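Local coordinates for protein exodeoxyribonuclease III (Neisseria meningitidis, PDB 2JC4) that is a DNA-repair exonuclease of the AP endonuclease family that probably degrades double-stranded DNA from the 3' end with magnesium or manganese ions, at residues A[104-109]-A[121-126]; A[115-120]-A[164-169]; A[147-152]-A[170-175]; A[155-160]-A[212-217]. One frame throughout, in Å; residues are numbered along the deposited sequence. Where two conformers were deposited one is given.

In the fold
Contacts 1 and 2 share helix 115-135: contact 1 seats the middle of this helix on the end of strand 99-105, and contact 2 joins its first turns to the loop before helix 170-180. Contact 1 is fully buried and apolar in its side chains, a ring and sulfur interface. Contact 2, farther from the centre of the chain, mixes a small apolar touch with buried polar groups. Contact 3, partly buried, and contact 4, buried, depend on arginines, one on a backbone carbonyl of the loop and the other on a carboxylate. Lys120 of contact 2 bonds Asn108 O, Asn148 O and Glu172, linking contacts 1 to 3, while the Cys156-Cys168 disulfide ties contact 2 to contact 4.

Contact 1. Residues A[104-109]-A[121-126]; sequences VYCVNG and EQWFAA. With ACT (acetate ion), chain F.
The indole of Trp123 carries Val107 CG2 on one face, 3.4 Å above the plane and offset toward the rim, while Phe124 CD1 lies in plane at its edge. This is a CH-pi contact to the five-membered ring, with Val107 CG2 3.5 Å from Trp123 CG. Phe124 in turn has Trp123 CZ3 above the centre of one face, and Val107 O near the plane at its edge. Cys106 touches both rings. Its SG approaches Trp123 CZ3 obliquely at 3.4 Å and Phe124 CZ at 3.6 Å, a sulfur-aromatic contact with each ring, and Cys106 CB lies 3.5 Å from Phe124 CZ. Trp123 CG is anti to the backbone N (chi1 -174°), which starts the indole toward the loop that follows the strand; its far corner, CH2, reaches Val104 CG1 at 4.3 Å. Every touching residue is buried. Tyr105 turns its CB away from the helix, and its side chain packs on Glu34, a magnesium ligand, and on Asp146. The contact is the strand-to-helix packing of a beta-alpha-beta unit, strand 99-105, helix 115-135 and strand 141-144, whose first strand ends in Tyr105, predicted to be in the active site.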
# COMPACT_ATOMS: atom_id res chain seq x y z
N VAL A 104 -1.63 -4.61 1.24
CA VAL A 104 -3.05 -4.34 1.34
C VAL A 104 -3.51 -3.29 0.32
O VAL A 104 -2.84 -2.28 0.10
CB VAL A 104 -3.42 -3.87 2.80
CG1 VAL A 104 -3.39 -5.05 3.76
CG2 VAL A 104 -2.51 -2.66 3.32
N TYR A 105 -4.65 -3.55 -0.29
CA TYR A 105 -5.39 -2.51 -0.98
C TYR A 105 -6.67 -2.34 -0.14
O TYR A 105 -7.63 -3.12 -0.29
CB TYR A 105 -5.70 -2.91 -2.45
CG TYR A 105 -6.68 -1.92 -3.02
CD1 TYR A 105 -6.42 -0.55 -2.89
CD2 TYR A 105 -7.89 -2.32 -3.61
CE1 TYR A 105 -7.34 0.42 -3.37
CE2 TYR A 105 -8.81 -1.36 -4.11
CZ TYR A 105 -8.52 -0.00 -3.95
OH TYR A 105 -9.41 0.98 -4.37
N CYS A 106 -6.66 -1.37 0.79
CA CYS A 106 -7.71 -1.28 1.80
C CYS A 106 -8.96 -0.68 1.19
O CYS A 106 -8.89 0.10 0.21
CB CYS A 106 -7.29 -0.42 2.99
SG CYS A 106 -5.86 -1.10 3.88
N VAL A 107 -10.09 -1.00 1.80
CA VAL A 107 -11.38 -0.48 1.35
C VAL A 107 -11.40 1.05 1.30
O VAL A 107 -11.14 1.72 2.31
CB VAL A 107 -12.55 -1.01 2.22
CG1 VAL A 107 -13.89 -0.58 1.64
CG2 VAL A 107 -12.48 -2.54 2.33
N ASN A 108 -11.77 1.60 0.15
CA ASN A 108 -11.93 3.03 0.01
C ASN A 108 -12.97 3.57 0.99
O ASN A 108 -12.67 4.46 1.79
CB ASN A 108 -12.25 3.41 -1.45
CG ASN A 108 -12.40 4.93 -1.64
OD1 ASN A 108 -13.32 5.55 -1.10
ND2 ASN A 108 -11.47 5.53 -2.38
N GLY A 109 -14.20 3.04 0.91
CA GLY A 109 -15.26 3.42 1.85
C GLY A 109 -16.29 4.33 1.22
O GLY A 109 -17.42 4.36 1.69
N GLU A 121 -15.22 -0.66 7.79
CA GLU A 121 -15.05 -0.91 9.23
C GLU A 121 -14.81 -2.39 9.50
O GLU A 121 -13.91 -2.74 10.23
CB GLU A 121 -16.28 -0.42 10.00
CG GLU A 121 -16.23 -0.63 11.53
CD GLU A 121 -17.52 -0.17 12.21
OE1 GLU A 121 -18.54 0.07 11.54
OE2 GLU A 121 -17.49 -0.04 13.44
N GLN A 122 -15.63 -3.26 8.91
CA GLN A 122 -15.54 -4.69 9.23
C GLN A 122 -14.23 -5.26 8.66
O GLN A 122 -13.62 -6.16 9.24
CB GLN A 122 -16.73 -5.44 8.61
CG GLN A 122 -18.13 -4.90 9.03
CD GLN A 122 -19.29 -5.45 8.15
OE1 GLN A 122 -19.19 -5.55 6.91
NE2 GLN A 122 -20.41 -5.80 8.80
N TRP A 123 -13.86 -4.76 7.48
CA TRP A 123 -12.67 -5.20 6.76
C TRP A 123 -11.41 -4.81 7.58
O TRP A 123 -10.50 -5.61 7.79
CB TRP A 123 -12.67 -4.62 5.33
CG TRP A 123 -11.57 -5.15 4.48
CD1 TRP A 123 -11.63 -6.23 3.62
CD2 TRP A 123 -10.25 -4.65 4.41
NE1 TRP A 123 -10.40 -6.41 3.01
CE2 TRP A 123 -9.53 -5.47 3.51
CE3 TRP A 123 -9.58 -3.62 5.06
CZ2 TRP A 123 -8.19 -5.26 3.23
CZ3 TRP A 123 -8.23 -3.41 4.77
CH2 TRP A 123 -7.57 -4.23 3.86
N PHE A 124 -11.35 -3.56 8.05
CA PHE A 124 -10.22 -3.17 8.90
C PHE A 124 -10.10 -3.98 10.21
O PHE A 124 -8.97 -4.26 10.68
CB PHE A 124 -10.24 -1.67 9.17
CG PHE A 124 -9.46 -0.87 8.16
CD1 PHE A 124 -10.06 -0.41 6.97
CD2 PHE A 124 -8.11 -0.60 8.37
CE1 PHE A 124 -9.36 0.31 6.02
CE2 PHE A 124 -7.37 0.13 7.41
CZ PHE A 124 -7.99 0.60 6.25
N ALA A 125 -11.25 -4.32 10.79
CA ALA A 125 -11.28 -5.14 12.01
C ALA A 125 -10.66 -6.48 11.68
O ALA A 125 -9.87 -7.04 12.47
CB ALA A 125 -12.72 -5.34 12.48
N ALA A 126 -11.03 -7.03 10.52
CA ALA A 126 -10.49 -8.33 10.10
C ALA A 126 -8.98 -8.22 9.81
O ALA A 126 -8.21 -9.13 10.12
CB ALA A 126 -11.25 -8.89 8.90
C ACT F . -9.43 8.10 -3.62
O ACT F . -10.51 8.39 -3.08
OXT ACT F . -9.46 7.66 -4.80
CH3 ACT F . -8.19 8.27 -2.82

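Contact 2. Residues A[115-120]-A[164-169]; sequences PKFKYK and EKIHCS. With 2HP (dihydrogenphosphate ion), chain G; ACT (acetate ion), chain F.
Phe117 on the first turns of helix 115-135 faces Ile166 in the type II turn from Lys165 to Cys168, their CA atoms 8.8 Å apart, and the turn is closed by Cys168 N bonding Lys165 O. Side chains alone bridge this gap. Phe117 CG is anti to the backbone N (chi1 -162°), and the ring offers its edge: Ile166 CD1 lies near the ring plane, 3.6 Å from Phe117 CD1, as the two side chains slide past each other in opposite directions. Ser169 OG stands at the same ring's edge, 4.1 Å from Phe117 CZ. Ser169 is the N-cap of helix 170-180, its side chain capping a backbone N of the first turn and also bonding Glu172 OE1. The contact joins the first turns of helix 115-135 to the loop leading into helix 170-180, beside the catalytic end of this DNase I-like fold. The extended Lys120 passes Ile166, NZ 4.3 Å from Ile166 CD1, and crosses His167 at about a right angle. Its NZ is 4.2 Å from His167 ND1, but both atoms instead bond Asn148 O, and Lys120 NZ adds a salt bridge to Glu172 and a bond to Asn108 O. The salt bridge probably keeps Lys120 charged in this buried place. The imidazole of His167 has Ile166 CG1 over the centre of one face, and its NE2 donates at 2.7 Å to O of an acetate ion, probably from the crystallisation liquor and also bonded by Asn108 ND2. Lys116 NZ donates to O1 of a dihydrogenphosphate ion at 3.0 Å.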
# COMPACT_ATOMS: atom_id res chain seq x y z
N PRO A 115 -22.91 2.33 2.46
CA PRO A 115 -22.80 0.98 2.95
C PRO A 115 -21.37 0.45 2.84
O PRO A 115 -20.97 -0.44 3.58
CB PRO A 115 -23.71 0.16 2.02
CG PRO A 115 -24.50 1.10 1.23
CD PRO A 115 -23.90 2.48 1.36
N LYS A 116 -20.61 0.98 1.87
CA LYS A 116 -19.19 0.61 1.73
C LYS A 116 -18.33 1.07 2.90
O LYS A 116 -17.27 0.53 3.13
CB LYS A 116 -18.64 1.09 0.39
CG LYS A 116 -19.32 0.46 -0.80
CD LYS A 116 -18.80 1.01 -2.12
CE LYS A 116 -19.60 0.36 -3.25
NZ LYS A 116 -19.03 0.69 -4.58
N PHE A 117 -18.79 2.05 3.66
CA PHE A 117 -18.09 2.47 4.87
C PHE A 117 -18.25 1.46 6.02
O PHE A 117 -17.35 1.31 6.87
CB PHE A 117 -18.56 3.87 5.32
CG PHE A 117 -17.61 4.55 6.28
CD1 PHE A 117 -16.40 5.07 5.82
CD2 PHE A 117 -17.92 4.69 7.64
CE1 PHE A 117 -15.54 5.74 6.67
CE2 PHE A 117 -17.04 5.34 8.50
CZ PHE A 117 -15.85 5.85 8.00
N LYS A 118 -19.42 0.77 6.07
CA LYS A 118 -19.58 -0.32 7.04
C LYS A 118 -18.67 -1.49 6.64
O LYS A 118 -18.07 -2.13 7.52
CB LYS A 118 -21.06 -0.81 7.16
CG LYS A 118 -22.02 0.27 7.69
CD LYS A 118 -22.72 -0.17 8.97
CE LYS A 118 -23.33 1.02 9.72
NZ LYS A 118 -24.65 1.42 9.12
N TYR A 119 -18.61 -1.77 5.34
CA TYR A 119 -17.66 -2.75 4.80
C TYR A 119 -16.26 -2.36 5.24
O TYR A 119 -15.54 -3.18 5.79
CB TYR A 119 -17.78 -2.89 3.28
CG TYR A 119 -16.72 -3.71 2.55
CD1 TYR A 119 -16.30 -4.97 3.03
CD2 TYR A 119 -16.17 -3.24 1.35
CE1 TYR A 119 -15.31 -5.72 2.33
CE2 TYR A 119 -15.22 -3.97 0.66
CZ TYR A 119 -14.78 -5.20 1.16
OH TYR A 119 -13.84 -5.90 0.45
N LYS A 120 -15.87 -1.10 5.03
CA LYS A 120 -14.54 -0.64 5.43
C LYS A 120 -14.25 -0.96 6.90
O LYS A 120 -13.17 -1.44 7.23
CB LYS A 120 -14.36 0.88 5.19
CG LYS A 120 -12.91 1.35 5.31
CD LYS A 120 -12.77 2.85 4.94
CE LYS A 120 -11.29 3.29 4.82
NZ LYS A 120 -11.13 4.63 4.17
N GLU A 164 -14.18 15.31 8.89
CA GLU A 164 -15.07 14.15 8.93
C GLU A 164 -15.59 13.76 7.55
O GLU A 164 -16.76 13.37 7.41
CB GLU A 164 -16.23 14.32 9.94
CG GLU A 164 -15.75 14.78 11.34
CD GLU A 164 -14.97 13.70 12.09
OE1 GLU A 164 -14.43 12.75 11.47
OE2 GLU A 164 -14.92 13.76 13.33
N LYS A 165 -14.72 13.85 6.53
CA LYS A 165 -15.03 13.31 5.21
C LYS A 165 -14.15 12.10 4.95
O LYS A 165 -13.15 11.88 5.68
CB LYS A 165 -14.81 14.37 4.12
CG LYS A 165 -15.50 15.71 4.41
CD LYS A 165 -16.94 15.75 3.94
CE LYS A 165 -17.39 17.22 3.71
NZ LYS A 165 -17.08 18.05 4.94
N ILE A 166 -14.53 11.31 3.94
CA ILE A 166 -13.86 10.05 3.61
C ILE A 166 -12.32 10.27 3.59
O ILE A 166 -11.83 11.33 3.18
CB ILE A 166 -14.44 9.42 2.28
CG1 ILE A 166 -14.08 7.92 2.13
CG2 ILE A 166 -14.00 10.26 1.04
CD1 ILE A 166 -14.65 6.95 3.25
N HIS A 167 -11.59 9.27 4.07
CA HIS A 167 -10.13 9.27 4.19
C HIS A 167 -9.57 10.01 5.39
O HIS A 167 -8.53 9.61 5.91
CB HIS A 167 -9.38 9.75 2.92
CG HIS A 167 -9.81 9.06 1.67
ND1 HIS A 167 -9.91 7.69 1.57
CD2 HIS A 167 -10.20 9.56 0.47
CE1 HIS A 167 -10.32 7.37 0.35
NE2 HIS A 167 -10.50 8.49 -0.34
N CYS A 168 -10.25 11.07 5.82
CA CYS A 168 -9.74 11.96 6.87
C CYS A 168 -10.60 12.03 8.15
O CYS A 168 -10.40 12.95 8.97
CB CYS A 168 -9.59 13.37 6.30
SG CYS A 168 -8.56 13.42 4.82
N SER A 169 -11.54 11.11 8.30
CA SER A 169 -12.42 11.12 9.48
C SER A 169 -11.75 10.61 10.75
O SER A 169 -10.79 9.80 10.71
CB SER A 169 -13.74 10.34 9.23
OG SER A 169 -13.50 8.93 9.21
P 2HP G . -17.74 -2.85 -5.67
O1 2HP G . -17.19 -1.41 -5.62
O2 2HP G . -18.60 -3.34 -4.50
O3 2HP G . -16.43 -3.81 -5.85
O4 2HP G . -18.61 -2.89 -7.02
C ACT F . -9.43 8.10 -3.62
O ACT F . -10.51 8.39 -3.08
OXT ACT F . -9.46 7.66 -4.80
CH3 ACT F . -8.19 8.27 -2.82

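Contact 3. Residues A[147-152]-A[170-175]; sequences FNIAPA and SVERQW
Arg173, in the first turns of helix 170-180, reaches across to the loop 147-152 that follows strand 141-144 in the DNase I-like fold and carries Asn148, the predicted transition-state stabiliser. From CB, 3.8 Å from Pro151 O, the chain is extended to NE. Arg173 CG and CD each come within 3.3 Å of Pro151 O, and the methylenes thus run past this carbonyl. NE then donates to Ala150 O at 2.8 Å, almost straight (172° at the hydrogen); the carbonyl lies in the guanidinium plane, and the donor sits nearly in line with its C=O bond. CZ has Ala152 C over one face of the guanidinium, offset toward the rim. At the tip, Arg173 NH2 lies 3.1 Å from Ala152 O, close but at an angle too poor for a hydrogen bond, and Arg173 NH1 pairs with Asp153 in a salt bridge that gives the charge a carboxylate partner.

Nearer the catalytic end, Ile149 packs on Glu172, CG1 4.0 Å from Glu172 CB and CD1 3.4 Å from the backbone Glu172 O. Ile149 CD1 also touches Trp175 CB. Glu172 OE2, the partner of Lys120, accepts a further bond from the backbone N of His167. Asn148 ND2 bonds Cys106 O, which holds the amide. A water joins the loop to the helix backbone: it donates to Pro151 O at 2.8 Å and, more weakly, to Arg173 O at 3.3 Å.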
# COMPACT_ATOMS: atom_id res chain seq x y z
N PHE A 147 -3.87 2.49 2.20
CA PHE A 147 -4.72 2.32 3.36
C PHE A 147 -5.99 3.14 3.18
O PHE A 147 -6.94 2.89 3.90
CB PHE A 147 -4.01 2.72 4.67
CG PHE A 147 -2.94 1.76 5.08
CD1 PHE A 147 -1.69 1.80 4.44
CD2 PHE A 147 -3.17 0.81 6.10
CE1 PHE A 147 -0.68 0.90 4.78
CE2 PHE A 147 -2.15 -0.09 6.46
CZ PHE A 147 -0.90 -0.02 5.79
N ASN A 148 -6.02 4.06 2.21
CA ASN A 148 -7.21 4.91 2.02
C ASN A 148 -7.60 5.63 3.30
O ASN A 148 -8.75 5.93 3.53
CB ASN A 148 -8.39 4.09 1.47
CG ASN A 148 -8.42 4.07 -0.04
OD1 ASN A 148 -8.41 5.15 -0.68
ND2 ASN A 148 -8.46 2.88 -0.62
N ILE A 149 -6.59 5.91 4.13
CA ILE A 149 -6.75 6.67 5.36
C ILE A 149 -5.53 7.59 5.48
O ILE A 149 -4.34 7.14 5.35
CB ILE A 149 -6.89 5.79 6.63
CG1 ILE A 149 -8.14 4.89 6.58
CG2 ILE A 149 -6.87 6.70 7.94
CD1 ILE A 149 -8.15 3.85 7.70
N ALA A 150 -5.84 8.86 5.75
CA ALA A 150 -4.87 9.92 5.97
C ALA A 150 -4.76 10.12 7.49
O ALA A 150 -5.70 10.61 8.12
CB ALA A 150 -5.36 11.19 5.28
N PRO A 151 -3.65 9.69 8.08
CA PRO A 151 -3.60 9.58 9.55
C PRO A 151 -3.86 10.84 10.38
O PRO A 151 -4.42 10.71 11.48
CB PRO A 151 -2.18 9.05 9.80
CG PRO A 151 -1.88 8.22 8.58
CD PRO A 151 -2.42 9.15 7.47
N ALA A 152 -3.45 12.02 9.91
CA ALA A 152 -3.67 13.27 10.68
C ALA A 152 -3.91 14.42 9.71
O ALA A 152 -3.80 14.22 8.49
CB ALA A 152 -2.47 13.54 11.58
N SER A 170 -12.24 11.09 11.88
CA SER A 170 -11.77 10.65 13.19
C SER A 170 -11.88 9.13 13.37
O SER A 170 -10.94 8.47 13.87
CB SER A 170 -12.53 11.42 14.30
OG SER A 170 -13.94 11.17 14.25
N VAL A 171 -12.98 8.55 12.92
CA VAL A 171 -13.10 7.09 13.09
C VAL A 171 -12.11 6.30 12.21
O VAL A 171 -11.52 5.33 12.67
CB VAL A 171 -14.57 6.59 12.93
CG1 VAL A 171 -15.11 6.83 11.51
CG2 VAL A 171 -14.68 5.14 13.37
N GLU A 172 -11.95 6.71 10.96
CA GLU A 172 -10.93 6.09 10.08
C GLU A 172 -9.56 6.23 10.70
O GLU A 172 -8.76 5.27 10.71
CB GLU A 172 -10.93 6.76 8.71
CG GLU A 172 -12.07 6.29 7.79
CD GLU A 172 -12.24 7.21 6.57
OE1 GLU A 172 -12.59 8.38 6.77
OE2 GLU A 172 -11.99 6.78 5.42
N ARG A 173 -9.29 7.39 11.28
CA ARG A 173 -7.99 7.59 11.94
C ARG A 173 -7.81 6.65 13.13
O ARG A 173 -6.72 6.12 13.38
CB ARG A 173 -7.77 9.06 12.28
CG ARG A 173 -7.57 9.87 11.03
CD ARG A 173 -7.61 11.36 11.29
NE ARG A 173 -7.17 12.05 10.06
CZ ARG A 173 -7.33 13.35 9.85
NH1 ARG A 173 -7.90 14.11 10.78
NH2 ARG A 173 -6.87 13.90 8.72
N GLN A 174 -8.92 6.35 13.81
CA GLN A 174 -8.88 5.32 14.86
C GLN A 174 -8.56 3.92 14.33
O GLN A 174 -7.80 3.19 14.98
CB GLN A 174 -10.15 5.29 15.70
CG GLN A 174 -9.98 4.42 17.00
CD GLN A 174 -8.77 4.84 17.85
OE1 GLN A 174 -8.68 5.98 18.34
NE2 GLN A 174 -7.84 3.93 18.04
N TRP A 175 -9.11 3.56 13.17
CA TRP A 175 -8.78 2.26 12.56
C TRP A 175 -7.30 2.18 12.20
O TRP A 175 -6.68 1.15 12.42
CB TRP A 175 -9.64 1.96 11.33
CG TRP A 175 -11.11 2.04 11.63
CD1 TRP A 175 -11.72 1.89 12.85
CD2 TRP A 175 -12.17 2.29 10.68
NE1 TRP A 175 -13.09 2.07 12.72
CE2 TRP A 175 -13.38 2.32 11.40
CE3 TRP A 175 -12.19 2.55 9.30
CZ2 TRP A 175 -14.60 2.57 10.78
CZ3 TRP A 175 -13.41 2.81 8.69
CH2 TRP A 175 -14.60 2.81 9.43
O HOH W 1 -4.23 8.22 12.72

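Contact 4. Residues A[155-160]-A[212-217]; sequences DCYDPE and LGLRID
Asp155 and Arg215 form a buried salt bridge, lying side by side and pointing the same way. Arg215 NE donates to Asp155 OD1 at 2.8 Å; the oxygen is near the guanidinium plane, but the donor comes from above the carboxylate, whose plane is turned 54° from that of the guanidinium. The second bond, Arg215 NH2 to Asp155 OD2, is weak at 3.3 Å, and a water donates to Asp155 OD2 and is held only weakly by Arg215 NH2. A bend at chi3 (70°) sets NE beside the acid. Both charges have further partners: Arg189 for Asp155 OD1 and Asp186 for Arg215 NH2.

Two backbone bonds run between the segments, Arg215 N to Asp155 O at 3.0 Å and Tyr157 N to Gly213 O at 3.2 Å, on either side of the single bridge of Cys156 with Leu214. Leu214 CA also gives a CH...O contact to Asp155 O. Farther out, Leu214 CD2 packs 3.6 Å from Cys156 CA, and Leu212 CB sits over one face of the Tyr157 ring in a CH-pi contact, 4.0 Å from its centroid. Gly213 O lies at the edge of that ring.

The arrangement is an isolated antiparallel beta bridge, Cys156 and Leu214 forming its non-hydrogen-bonded pair, between two loops of the DNase I-like fold. The first is tied by the Cys156-Cys168 disulfide, and the second leads into strand 217-221 at Asp217, predicted to be important for catalysis and bonded to His247.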
# COMPACT_ATOMS: atom_id res chain seq x y z
N ASP A 155 -1.87 15.32 6.60
CA ASP A 155 -1.99 14.32 5.51
C ASP A 155 -3.19 14.58 4.60
O ASP A 155 -3.44 13.84 3.68
CB ASP A 155 -2.12 12.92 6.13
CG ASP A 155 -0.94 12.61 7.04
OD1 ASP A 155 0.20 12.93 6.64
OD2 ASP A 155 -1.13 12.05 8.13
N CYS A 156 -3.97 15.62 4.89
CA CYS A 156 -5.12 16.02 4.05
C CYS A 156 -4.96 17.51 3.67
O CYS A 156 -4.99 18.35 4.57
CB CYS A 156 -6.43 15.80 4.81
SG CYS A 156 -6.73 14.10 5.39
N TYR A 157 -4.77 17.82 2.38
CA TYR A 157 -4.58 19.24 1.94
C TYR A 157 -5.84 20.01 2.34
O TYR A 157 -6.95 19.47 2.31
CB TYR A 157 -4.29 19.38 0.42
CG TYR A 157 -5.51 19.21 -0.41
CD1 TYR A 157 -6.32 20.31 -0.72
CD2 TYR A 157 -5.92 17.94 -0.84
CE1 TYR A 157 -7.48 20.17 -1.45
CE2 TYR A 157 -7.07 17.78 -1.57
CZ TYR A 157 -7.84 18.90 -1.88
OH TYR A 157 -9.01 18.75 -2.60
N ASP A 158 -5.70 21.26 2.71
CA ASP A 158 -6.92 22.01 3.11
C ASP A 158 -7.82 21.15 4.08
O ASP A 158 -8.94 20.80 3.74
CB ASP A 158 -7.69 22.48 1.84
CG ASP A 158 -6.88 23.52 0.97
OD1 ASP A 158 -6.02 24.28 1.50
OD2 ASP A 158 -7.12 23.59 -0.26
N PRO A 159 -7.32 20.80 5.29
CA PRO A 159 -8.02 19.87 6.19
C PRO A 159 -9.43 20.26 6.59
O PRO A 159 -10.29 19.39 6.83
CB PRO A 159 -7.12 19.83 7.45
CG PRO A 159 -6.06 20.77 7.24
CD PRO A 159 -6.03 21.24 5.84
N GLU A 160 -9.72 21.57 6.64
CA GLU A 160 -11.09 22.02 6.89
C GLU A 160 -12.12 21.48 5.87
O GLU A 160 -13.26 21.18 6.23
CB GLU A 160 -11.15 23.56 7.03
CG GLU A 160 -10.90 24.34 5.75
CD GLU A 160 -9.42 24.38 5.28
OE1 GLU A 160 -8.47 24.01 6.04
OE2 GLU A 160 -9.23 24.80 4.11
N LEU A 212 -1.66 19.34 -4.32
CA LEU A 212 -2.81 19.15 -3.42
C LEU A 212 -3.21 17.66 -3.39
O LEU A 212 -3.74 17.13 -4.34
CB LEU A 212 -3.98 20.04 -3.86
CG LEU A 212 -3.68 21.57 -3.77
CD1 LEU A 212 -4.90 22.37 -4.10
CD2 LEU A 212 -3.09 22.03 -2.42
N GLY A 213 -2.94 17.00 -2.28
CA GLY A 213 -3.15 15.55 -2.20
C GLY A 213 -3.42 15.04 -0.78
O GLY A 213 -3.60 15.83 0.17
N LEU A 214 -3.50 13.72 -0.65
CA LEU A 214 -3.61 13.01 0.63
C LEU A 214 -2.41 12.05 0.79
O LEU A 214 -1.91 11.48 -0.18
CB LEU A 214 -4.91 12.22 0.72
CG LEU A 214 -6.22 12.96 0.35
CD1 LEU A 214 -7.33 11.95 0.42
CD2 LEU A 214 -6.49 14.10 1.30
N ARG A 215 -1.94 11.90 2.03
CA ARG A 215 -1.01 10.80 2.35
C ARG A 215 -1.81 9.60 2.82
O ARG A 215 -2.16 9.51 4.00
CB ARG A 215 0.04 11.20 3.41
CG ARG A 215 1.12 10.14 3.62
CD ARG A 215 2.16 10.56 4.70
NE ARG A 215 1.55 10.56 6.04
CZ ARG A 215 1.83 9.64 6.98
NH1 ARG A 215 2.70 8.68 6.74
NH2 ARG A 215 1.25 9.71 8.17
N ILE A 216 -2.07 8.67 1.90
CA ILE A 216 -2.86 7.47 2.20
C ILE A 216 -2.15 6.16 1.92
O ILE A 216 -2.69 5.08 2.25
CB ILE A 216 -4.23 7.49 1.47
CG1 ILE A 216 -4.04 7.64 -0.06
CG2 ILE A 216 -5.14 8.65 2.06
CD1 ILE A 216 -5.37 7.60 -0.87
N ASP A 217 -0.98 6.24 1.29
CA ASP A 217 -0.16 5.06 1.07
C ASP A 217 0.97 5.03 2.09
O ASP A 217 1.80 5.99 2.17
CB ASP A 217 0.40 5.10 -0.36
CG ASP A 217 -0.70 5.14 -1.40
OD1 ASP A 217 -1.16 4.05 -1.76
OD2 ASP A 217 -1.06 6.24 -1.90
O HOH W 2 0.90 12.47 9.98